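Local coordinates for Orf34 (Pseudomonas syringae pv. syringae, PDB 5KLP), which acetylates serine, threonine and lysine residues of host proteins, tubulin among them, with acetyl-CoA as donor and inositol hexakisphosphate as cofactor, and so weakens plant immunity, at residues D128-Q133 against Q206-H211; Q174-E179 against H212-G217; Y261-S266 against S322-G327. The protein carries 10 engineered substitutions. All coordinates share one frame; numbering follows the deposited sequence.

In the fold
Contacts 1 and 2 share helix 204-215, which lies across the mixed sheet of the YopJ-type acetyltransferase fold: its 206-211 part meets strand 125-130, and its last turn with the loop residues that follow (212-217) meets the start of strand 175-179. Their centres are about 9 Å apart, and His132 packs on Gln215. The side chain of Ala176 lies about 10 Å from that of active-site Glu143. Contact 3 is centred about 27 Å from each, across the chain's centre, although its nearest atoms come within about 4 Å of contact 2 without touching. There Lys262 and His263 bind inositol hexakisphosphate; in contact 1 the Phe207 side chain remains about 12 Å from it.

Contact 1. Residues D128-Q133 against Q206-H211; sequences DVRLHQ and QFDDIH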
loop_
_atom_site.group_PDB
_atom_site.type_symbol
_atom_site.label_atom_id
_atom_site.label_comp_id
_atom_site.label_asym_id
_atom_site.label_seq_id
_atom_site.Cartn_x
_atom_site.Cartn_y
_atom_site.Cartn_z
ATOM N N ASP A 128 3.883 -3.117 -7.974
ATOM C CA ASP A 128 4.236 -2.204 -9.052
ATOM C C ASP A 128 5.128 -2.952 -10.053
ATOM O O ASP A 128 6.179 -3.464 -9.683
ATOM C CB ASP A 128 4.950 -0.975 -8.477
ATOM C CG ASP A 128 5.272 0.070 -9.537
ATOM O OD1 ASP A 128 6.290 -0.071 -10.242
ATOM O OD2 ASP A 128 4.506 1.042 -9.662
ATOM N N VAL A 129 4.700 -3.028 -11.310
ATOM C CA VAL A 129 5.302 -3.949 -12.265
ATOM C C VAL A 129 5.870 -3.230 -13.486
ATOM O O VAL A 129 5.309 -2.238 -13.934
ATOM C CB VAL A 129 4.254 -5.009 -12.739
ATOM C CG1 VAL A 129 4.835 -5.949 -13.813
ATOM C CG2 VAL A 129 3.714 -5.803 -11.550
ATOM N N ARG A 130 6.996 -3.725 -13.999
ATOM C CA ARG A 130 7.475 -3.358 -15.327
ATOM C C ARG A 130 7.708 -4.590 -16.188
ATOM O O ARG A 130 8.348 -5.551 -15.749
ATOM C CB ARG A 130 8.774 -2.551 -15.274
ATOM C CG ARG A 130 8.673 -1.243 -14.552
ATOM C CD ARG A 130 7.800 -0.211 -15.267
ATOM N NE ARG A 130 7.860 1.041 -14.520
ATOM C CZ ARG A 130 7.180 1.273 -13.399
ATOM N NH1 ARG A 130 6.355 0.352 -12.908
ATOM N NH2 ARG A 130 7.321 2.432 -12.773
ATOM N N LEU A 131 7.164 -4.568 -17.401
ATOM C CA LEU A 131 7.492 -5.570 -18.410
ATOM C C LEU A 131 8.716 -5.090 -19.155
ATOM O O LEU A 131 8.922 -3.885 -19.283
ATOM C CB LEU A 131 6.327 -5.798 -19.372
ATOM C CG LEU A 131 5.026 -6.234 -18.697
ATOM C CD1 LEU A 131 3.902 -6.365 -19.723
ATOM C CD2 LEU A 131 5.198 -7.516 -17.893
ATOM N N HIS A 132 9.545 -6.021 -19.622
ATOM C CA HIS A 132 10.808 -5.657 -20.254
ATOM C C HIS A 132 11.015 -6.395 -21.578
ATOM O O HIS A 132 10.559 -7.528 -21.751
ATOM C CB HIS A 132 11.975 -5.952 -19.304
ATOM C CG HIS A 132 11.937 -5.149 -18.039
ATOM N ND1 HIS A 132 12.101 -3.779 -18.019
ATOM C CD2 HIS A 132 11.718 -5.520 -16.758
ATOM C CE1 HIS A 132 11.993 -3.344 -16.776
ATOM N NE2 HIS A 132 11.762 -4.380 -15.990
ATOM N N GLN A 133 11.710 -5.746 -22.503
ATOM C CA GLN A 133 12.031 -6.333 -23.800
ATOM C C GLN A 133 12.942 -7.555 -23.641
ATOM O O GLN A 133 14.086 -7.414 -23.193
ATOM C CB GLN A 133 12.707 -5.292 -24.697
ATOM N N GLN A 206 11.089 7.350 -9.632
ATOM C CA GLN A 206 11.864 6.687 -8.596
ATOM C C GLN A 206 11.617 5.184 -8.637
ATOM O O GLN A 206 12.534 4.393 -8.399
ATOM C CB GLN A 206 11.523 7.252 -7.220
ATOM C CG GLN A 206 11.342 8.758 -7.243
ATOM C CD GLN A 206 11.095 9.338 -5.872
ATOM O OE1 GLN A 206 11.628 8.849 -4.873
ATOM N NE2 GLN A 206 10.277 10.384 -5.813
ATOM N N PHE A 207 10.391 4.781 -8.954
ATOM C CA PHE A 207 10.116 3.356 -9.078
ATOM C C PHE A 207 10.834 2.791 -10.304
ATOM O O PHE A 207 11.371 1.681 -10.246
ATOM C CB PHE A 207 8.604 3.086 -9.142
ATOM C CG PHE A 207 7.972 2.852 -7.788
ATOM C CD1 PHE A 207 7.822 3.888 -6.885
ATOM C CD2 PHE A 207 7.525 1.589 -7.422
ATOM C CE1 PHE A 207 7.253 3.663 -5.628
ATOM C CE2 PHE A 207 6.940 1.364 -6.176
ATOM C CZ PHE A 207 6.811 2.401 -5.282
ATOM N N ASP A 208 10.866 3.566 -11.391
ATOM C CA ASP A 208 11.579 3.175 -12.610
ATOM C C ASP A 208 13.022 2.818 -12.303
ATOM O O ASP A 208 13.566 1.854 -12.838
ATOM C CB ASP A 208 11.562 4.293 -13.650
ATOM C CG ASP A 208 10.222 4.419 -14.354
ATOM O OD1 ASP A 208 9.375 3.520 -14.204
ATOM O OD2 ASP A 208 10.022 5.428 -15.057
ATOM N N ASP A 209 13.641 3.616 -11.445
ATOM C CA ASP A 209 15.033 3.398 -11.095
ATOM C C ASP A 209 15.191 2.104 -10.295
ATOM O O ASP A 209 16.153 1.363 -10.494
ATOM C CB ASP A 209 15.582 4.579 -10.309
ATOM C CG ASP A 209 17.091 4.605 -10.305
ATOM O OD1 ASP A 209 17.680 4.559 -11.410
ATOM O OD2 ASP A 209 17.681 4.653 -9.207
ATOM N N ILE A 210 14.247 1.823 -9.399
ATOM C CA ILE A 210 14.312 0.586 -8.636
ATOM C C ILE A 210 14.135 -0.606 -9.570
ATOM O O ILE A 210 14.850 -1.600 -9.460
ATOM C CB ILE A 210 13.266 0.550 -7.530
ATOM C CG1 ILE A 210 13.507 1.694 -6.544
ATOM C CG2 ILE A 210 13.304 -0.787 -6.789
ATOM C CD1 ILE A 210 12.460 1.741 -5.463
ATOM N N HIS A 211 13.211 -0.483 -10.521
ATOM C CA HIS A 211 13.017 -1.531 -11.517
ATOM C C HIS A 211 14.286 -1.765 -12.357
ATOM O O HIS A 211 14.667 -2.913 -12.615
ATOM C CB HIS A 211 11.824 -1.189 -12.418
ATOM C CG HIS A 211 10.493 -1.498 -11.797
ATOM N ND1 HIS A 211 10.011 -2.784 -11.677
ATOM C CD2 HIS A 211 9.543 -0.689 -11.268
ATOM C CE1 HIS A 211 8.825 -2.758 -11.092
ATOM N NE2 HIS A 211 8.515 -1.497 -10.835
#
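A salt-bridge network of Asp128, Arg130 and Asp208 fastens helix 204-215 to strand 125-130 of the mixed sheet, the segments' axes lying 9.4 Å apart. Arg130 grips Asp208 side-on: NE and NH2 both donate to Asp208 OD1, NH2 at 2.7 Å. That one oxygen takes both bonds, and the carboxylate stands almost perpendicular to the guanidinium. Arginine suits this place because its third nitrogen can still serve the strand: NH1 lies 2.7 Å from Asp128 OD1, a salt bridge with a weak, bent hydrogen bond, and also donates to Val129 O from above the carbonyl plane.

Asp128 OD1 also receives His211 NE2, at 2.7 Å on its anti lone pair and close to the imidazole plane. The imidazole lies over one face of the guanidinium, and the carboxylate meets both groups at their edges. Phe207 lies alongside it obliquely, its CD2 3.4 Å from Asp128 CG. The Arg130 chain bends (chi2 -68°) over the imidazole face, setting its CG 3.4 Å from the ring centroid of His211 in a CH-pi contact only 13° off the normal.

Further out, Ala200 and Ile140 pack against Phe207. Arg107 forms a salt bridge with Asp128 OD2, so this carboxylate is probably kept ionised. Both imidazole nitrogens are engaged and the ring's rotation is fixed, because Thr138 OG1 of the adjoining strand bonds His211 ND1.

Contact 2. Residues Q174-E179 against H212-G217; sequences QVAIIE and HGLQHG
This is a mainly van der Waals helix-on-sheet contact, made where the C-terminal turn of helix 204-215 meets the start of strand 175-179, an inner strand of the mixed sheet. Leu214 carries it from the helix. With CG anti to the carbonyl carbon (chi1 -72°) and the chain then extended, both its methyls lie over the beginning of the strand: CD1 comes to 3.9 Å from Gln174 O, while Leu214 CD2 reaches Ala176 CB at 4.2 Å. Alanine suits the strand position, since its short side chain points at the helix and lets the leucine lie close to the sheet. Thr138 and Ile140 of strand 138-143 and His248 of strand 248-251 also touch Leu214, so the branched side chain spans three neighbouring strands.

Gln174 lies against the backbone of the helix end. Its methylene CG lies 3.3 Å from Leu214 O, and Gln174 CA makes a CA-H...O contact with the same oxygen at 3.6 Å. That carbonyl already accepts Gly217 N at 3.0 Å in the Schellman motif that ends the helix. Gly217 is the C-prime residue, and its positive phi of 71° is a backbone shape that glycine adopts without strain. Within the same turn, His216 ND1 bonds back to His212 O.

No conventional hydrogen bond joins the two segments. The strand is held by its backbone pairing with its sheet neighbours and the helix end by its own capping, so what joins them is the fit of leucine, alanine and glutamine methylenes against each other and backbone carbonyls, with one weak C-H donor.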
loop_
_atom_site.group_PDB
_atom_site.type_symbol
_atom_site.label_atom_id
_atom_site.label_comp_id
_atom_site.label_asym_id
_atom_site.label_seq_id
_atom_site.Cartn_x
_atom_site.Cartn_y
_atom_site.Cartn_z
ATOM N N GLN A 174 14.591 -10.644 -9.545
ATOM C CA GLN A 174 14.000 -9.442 -10.111
ATOM C C GLN A 174 12.761 -9.029 -9.319
ATOM O O GLN A 174 11.971 -8.193 -9.765
ATOM C CB GLN A 174 13.675 -9.658 -11.596
ATOM C CG GLN A 174 14.924 -10.071 -12.393
ATOM C CD GLN A 174 14.747 -10.015 -13.906
ATOM O OE1 GLN A 174 13.688 -9.643 -14.417
ATOM N NE2 GLN A 174 15.794 -10.380 -14.625
ATOM N N VAL A 175 12.604 -9.614 -8.134
ATOM C CA VAL A 175 11.454 -9.311 -7.281
ATOM C C VAL A 175 11.899 -8.754 -5.935
ATOM O O VAL A 175 12.840 -9.275 -5.325
ATOM C CB VAL A 175 10.583 -10.571 -7.054
ATOM C CG1 VAL A 175 9.352 -10.248 -6.211
ATOM C CG2 VAL A 175 10.159 -11.153 -8.397
ATOM N N ALA A 176 11.214 -7.703 -5.477
ATOM C CA ALA A 176 11.469 -7.113 -4.170
ATOM C C ALA A 176 10.191 -6.976 -3.353
ATOM O O ALA A 176 9.132 -6.605 -3.871
ATOM C CB ALA A 176 12.132 -5.734 -4.321
ATOM N N ILE A 177 10.295 -7.265 -2.065
ATOM C CA ILE A 177 9.196 -6.989 -1.163
ATOM C C ILE A 177 9.652 -5.892 -0.222
ATOM O O ILE A 177 10.606 -6.062 0.539
ATOM C CB ILE A 177 8.761 -8.227 -0.371
ATOM C CG1 ILE A 177 8.346 -9.343 -1.328
ATOM C CG2 ILE A 177 7.617 -7.864 0.550
ATOM C CD1 ILE A 177 7.957 -10.640 -0.649
ATOM N N ILE A 178 8.974 -4.759 -0.293
ATOM C CA ILE A 178 9.328 -3.614 0.521
ATOM C C ILE A 178 8.344 -3.475 1.676
ATOM O O ILE A 178 7.140 -3.276 1.491
ATOM C CB ILE A 178 9.372 -2.337 -0.311
ATOM C CG1 ILE A 178 10.466 -2.480 -1.378
ATOM C CG2 ILE A 178 9.639 -1.118 0.581
ATOM C CD1 ILE A 178 10.493 -1.359 -2.375
ATOM N N GLU A 179 8.875 -3.619 2.881
ATOM C CA GLU A 179 8.057 -3.603 4.083
ATOM C C GLU A 179 8.018 -2.189 4.657
ATOM O O GLU A 179 9.041 -1.688 5.088
ATOM C CB GLU A 179 8.620 -4.589 5.107
ATOM C CG GLU A 179 7.987 -4.510 6.490
ATOM C CD GLU A 179 8.652 -5.448 7.487
ATOM O OE1 GLU A 179 8.427 -6.671 7.369
ATOM O OE2 GLU A 179 9.413 -4.963 8.372
ATOM N N HIS A 212 14.945 -0.688 -12.776
ATOM C CA HIS A 212 16.202 -0.818 -13.514
ATOM C C HIS A 212 17.228 -1.628 -12.726
ATOM O O HIS A 212 17.918 -2.480 -13.290
ATOM C CB HIS A 212 16.783 0.557 -13.884
ATOM C CG HIS A 212 15.981 1.289 -14.915
ATOM N ND1 HIS A 212 15.923 2.665 -14.978
ATOM C CD2 HIS A 212 15.203 0.834 -15.926
ATOM C CE1 HIS A 212 15.138 3.025 -15.981
ATOM N NE2 HIS A 212 14.691 1.933 -16.572
ATOM N N GLY A 213 17.333 -1.370 -11.428
ATOM C CA GLY A 213 18.242 -2.144 -10.603
ATOM C C GLY A 213 17.841 -3.606 -10.584
ATOM O O GLY A 213 18.681 -4.491 -10.732
ATOM N N LEU A 214 16.539 -3.852 -10.442
ATOM C CA LEU A 214 15.999 -5.210 -10.383
ATOM C C LEU A 214 16.242 -5.988 -11.670
ATOM O O LEU A 214 16.360 -7.207 -11.639
ATOM C CB LEU A 214 14.503 -5.171 -10.041
ATOM C CG LEU A 214 14.178 -4.774 -8.589
ATOM C CD1 LEU A 214 12.674 -4.628 -8.389
ATOM C CD2 LEU A 214 14.718 -5.815 -7.607
ATOM N N GLN A 215 16.317 -5.293 -12.801
ATOM C CA GLN A 215 16.721 -5.950 -14.044
ATOM C C GLN A 215 18.116 -6.552 -13.911
ATOM O O GLN A 215 18.469 -7.486 -14.625
ATOM C CB GLN A 215 16.697 -4.977 -15.227
ATOM C CG GLN A 215 15.314 -4.761 -15.816
ATOM C CD GLN A 215 15.346 -3.946 -17.099
ATOM O OE1 GLN A 215 15.539 -2.730 -17.078
ATOM N NE2 GLN A 215 15.148 -4.618 -18.224
ATOM N N HIS A 216 18.921 -5.999 -13.011
ATOM C CA HIS A 216 20.264 -6.522 -12.787
ATOM C C HIS A 216 20.364 -7.280 -11.480
ATOM O O HIS A 216 21.448 -7.485 -10.972
ATOM C CB HIS A 216 21.297 -5.390 -12.815
ATOM C CG HIS A 216 21.445 -4.748 -14.156
ATOM N ND1 HIS A 216 20.714 -3.644 -14.542
ATOM C CD2 HIS A 216 22.253 -5.049 -15.201
ATOM C CE1 HIS A 216 21.054 -3.302 -15.771
ATOM N NE2 HIS A 216 21.989 -4.136 -16.193
ATOM N N GLY A 217 19.223 -7.686 -10.938
ATOM C CA GLY A 217 19.211 -8.524 -9.758
ATOM C C GLY A 217 19.637 -7.810 -8.495
ATOM O O GLY A 217 20.149 -8.443 -7.576
#

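Contact 3. Residues Y261-S266 against S322-G327; sequences YKHGAS and SASIDG. With IHP (inositol hexakisphosphate), chain D.
Three hydrogen bonds grip the oxygen of water 2: it donates to His263 O and to Ser322 O, each at 2.8 Å, and accepts from Ile325 N at 2.9 Å, satisfying a first-turn amide of helix 324-340. Water 1 is also held three times, giving its protons to Lys262 O and Gly264 O and taking one from Ser322 OG. The same hydroxyl accepts from Ser324 N, an ST turn leading into the helix. Directly, Ser322 N points almost straight (176°) at a lone pair of Ala265 O, 2.9 Å away.

His263 joins this frame to the cofactor through its two ring nitrogens. Its ND1 shares a hydrogen bond with Ser324 OG at 2.7 Å, either being a possible donor, while NE2 gives its proton to IHP O23 at 3.0 Å, in the ring plane. The nearby phosphates might favour a protonated imidazole, though Lys262 and Arg299 would oppose it. Ile325 CD1 packs 3.8 Å from His263 CB. Lys262, a site of autoacetylation that is unmodified here, bends at chi3 so that NZ reaches IHP O33 at 2.7 Å and also bonds Val285 O. Its length and charge suit a phosphate. Gly264 closes the type I turn beginning at Tyr261, where a bare CA avoids crowding Tyr261 O.

Arg299 of helix 296-302 bonds both Ser324 OG and the cofactor, and Tyr192 of helix 189-202 bonds His263 O and packs on Ile325. Ala265 and Ser266, which bind CoA in another structure of this protein, lead into helix 267-274, which Ser266 caps, while Ser322 ends the short strand 321-322.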
loop_
_atom_site.group_PDB
_atom_site.type_symbol
_atom_site.label_atom_id
_atom_site.label_comp_id
_atom_site.label_asym_id
_atom_site.label_seq_id
_atom_site.Cartn_x
_atom_site.Cartn_y
_atom_site.Cartn_z
ATOM N N TYR A 261 4.499 7.229 3.923
ATOM C CA TYR A 261 4.327 7.237 5.371
ATOM C C TYR A 261 3.299 8.253 5.846
ATOM O O TYR A 261 3.047 8.369 7.041
ATOM C CB TYR A 261 5.688 7.461 6.066
ATOM C CG TYR A 261 6.501 6.187 6.044
ATOM C CD1 TYR A 261 6.288 5.198 6.998
ATOM C CD2 TYR A 261 7.406 5.928 5.015
ATOM C CE1 TYR A 261 6.984 4.004 6.961
ATOM C CE2 TYR A 261 8.117 4.736 4.970
ATOM C CZ TYR A 261 7.905 3.782 5.951
ATOM O OH TYR A 261 8.581 2.590 5.916
ATOM N N LYS A 262 2.684 8.967 4.910
ATOM C CA LYS A 262 1.699 9.985 5.251
ATOM C C LYS A 262 0.484 9.455 6.038
ATOM O O LYS A 262 -0.116 10.187 6.832
ATOM C CB LYS A 262 1.205 10.680 3.970
ATOM C CG LYS A 262 2.207 11.610 3.332
ATOM C CD LYS A 262 1.605 12.362 2.158
ATOM C CE LYS A 262 0.633 13.459 2.626
ATOM N NZ LYS A 262 0.149 14.306 1.485
ATOM N N HIS A 263 0.107 8.199 5.808
ATOM C CA HIS A 263 -1.053 7.619 6.499
ATOM C C HIS A 263 -0.661 6.652 7.606
ATOM O O HIS A 263 -1.493 5.878 8.085
ATOM C CB HIS A 263 -1.960 6.921 5.482
ATOM C CG HIS A 263 -2.469 7.852 4.433
ATOM N ND1 HIS A 263 -3.317 8.898 4.726
ATOM C CD2 HIS A 263 -2.184 7.955 3.114
ATOM C CE1 HIS A 263 -3.565 9.583 3.626
ATOM N NE2 HIS A 263 -2.890 9.032 2.633
ATOM N N GLY A 264 0.609 6.711 8.004
ATOM C CA GLY A 264 1.119 5.902 9.092
ATOM C C GLY A 264 0.312 6.158 10.351
ATOM O O GLY A 264 0.039 7.306 10.707
ATOM N N ALA A 265 -0.071 5.087 11.029
ATOM C CA ALA A 265 -0.887 5.219 12.231
ATOM C C ALA A 265 -0.079 5.779 13.393
ATOM O O ALA A 265 -0.586 6.574 14.177
ATOM C CB ALA A 265 -1.496 3.876 12.609
ATOM N N SER A 266 1.189 5.392 13.482
ATOM C CA SER A 266 1.965 5.650 14.689
ATOM C C SER A 266 2.612 7.042 14.749
ATOM O O SER A 266 3.419 7.423 13.890
ATOM C CB SER A 266 3.051 4.577 14.845
ATOM O OG SER A 266 3.914 4.895 15.921
ATOM N N SER A 322 -3.074 8.057 14.529
ATOM C CA SER A 322 -3.514 8.877 13.411
ATOM C C SER A 322 -4.588 8.141 12.607
ATOM O O SER A 322 -4.375 7.008 12.168
ATOM C CB SER A 322 -2.343 9.238 12.503
ATOM O OG SER A 322 -2.823 9.751 11.263
ATOM N N ALA A 323 -5.738 8.783 12.411
ATOM C CA ALA A 323 -6.791 8.198 11.581
ATOM C C ALA A 323 -6.708 8.717 10.148
ATOM O O ALA A 323 -7.693 8.700 9.418
ATOM C CB ALA A 323 -8.164 8.493 12.167
ATOM N N SER A 324 -5.521 9.157 9.746
ATOM C CA SER A 324 -5.307 9.645 8.384
ATOM C C SER A 324 -5.793 8.686 7.277
ATOM O O SER A 324 -6.362 9.136 6.279
ATOM C CB SER A 324 -3.818 9.961 8.180
ATOM O OG SER A 324 -3.570 10.458 6.877
ATOM N N ILE A 325 -5.568 7.380 7.441
ATOM C CA ILE A 325 -5.947 6.414 6.403
ATOM C C ILE A 325 -7.471 6.347 6.270
ATOM O O ILE A 325 -8.001 6.110 5.185
ATOM C CB ILE A 325 -5.377 4.999 6.675
ATOM C CG1 ILE A 325 -5.486 4.127 5.419
ATOM C CG2 ILE A 325 -6.091 4.321 7.854
ATOM C CD1 ILE A 325 -4.730 4.653 4.208
ATOM N N ASP A 326 -8.166 6.597 7.368
ATOM C CA ASP A 326 -9.632 6.622 7.355
ATOM C C ASP A 326 -10.110 7.860 6.600
ATOM O O ASP A 326 -11.156 7.843 5.943
ATOM C CB ASP A 326 -10.153 6.578 8.792
ATOM C CG ASP A 326 -9.650 5.335 9.544
ATOM O OD1 ASP A 326 -9.797 4.192 9.029
ATOM O OD2 ASP A 326 -9.034 5.506 10.612
ATOM N N GLY A 327 -9.309 8.919 6.659
ATOM C CA GLY A 327 -9.550 10.107 5.861
ATOM C C GLY A 327 -9.355 9.829 4.376
ATOM O O GLY A 327 -10.120 10.310 3.539
HETATM C C1 IHP D . -5.071 14.733 -3.248
HETATM C C2 IHP D . -4.580 13.536 -2.315
HETATM C C3 IHP D . -4.476 13.662 -0.747
HETATM C C4 IHP D . -4.798 15.128 -0.192
HETATM C C5 IHP D . -4.695 16.297 -1.154
HETATM C C6 IHP D . -5.579 15.918 -2.334
HETATM O O11 IHP D . -4.177 15.085 -4.135
HETATM P P1 IHP D . -4.249 15.127 -5.827
HETATM O O21 IHP D . -2.916 14.666 -6.414
HETATM O O31 IHP D . -4.511 16.561 -6.298
HETATM O O41 IHP D . -5.333 14.255 -6.438
HETATM O O12 IHP D . -3.478 12.880 -2.816
HETATM P P2 IHP D . -3.680 11.269 -3.259
HETATM O O22 IHP D . -4.757 11.164 -4.359
HETATM O O32 IHP D . -2.403 10.583 -3.759
HETATM O O42 IHP D . -4.253 10.494 -2.048
HETATM O O13 IHP D . -3.290 13.306 -0.446
HETATM P P3 IHP D . -2.588 12.082 0.474
HETATM O O23 IHP D . -2.870 10.628 0.093
HETATM O O33 IHP D . -1.167 12.445 0.047
HETATM O O43 IHP D . -2.774 12.247 1.980
HETATM O O14 IHP D . -4.107 15.402 0.923
HETATM P P4 IHP D . -4.730 15.246 2.411
HETATM O O24 IHP D . -4.742 13.785 2.867
HETATM O O34 IHP D . -3.974 16.102 3.447
HETATM O O44 IHP D . -6.191 15.732 2.439
HETATM O O15 IHP D . -3.457 16.732 -1.439
HETATM P P5 IHP D . -2.858 18.251 -0.945
HETATM O O25 IHP D . -3.777 18.881 0.107
HETATM O O35 IHP D . -1.449 18.106 -0.307
HETATM O O45 IHP D . -2.746 19.242 -2.109
HETATM O O16 IHP D . -5.860 16.991 -3.071
HETATM P P6 IHP D . -7.281 17.254 -3.837
HETATM O O26 IHP D . -8.443 16.737 -2.992
HETATM O O36 IHP D . -7.499 18.753 -4.114
HETATM O O46 IHP D . -7.308 16.540 -5.193
HETATM O O HOH W 1 -0.777 9.991 9.600
HETATM O O HOH W 2 -3.865 6.342 9.491
#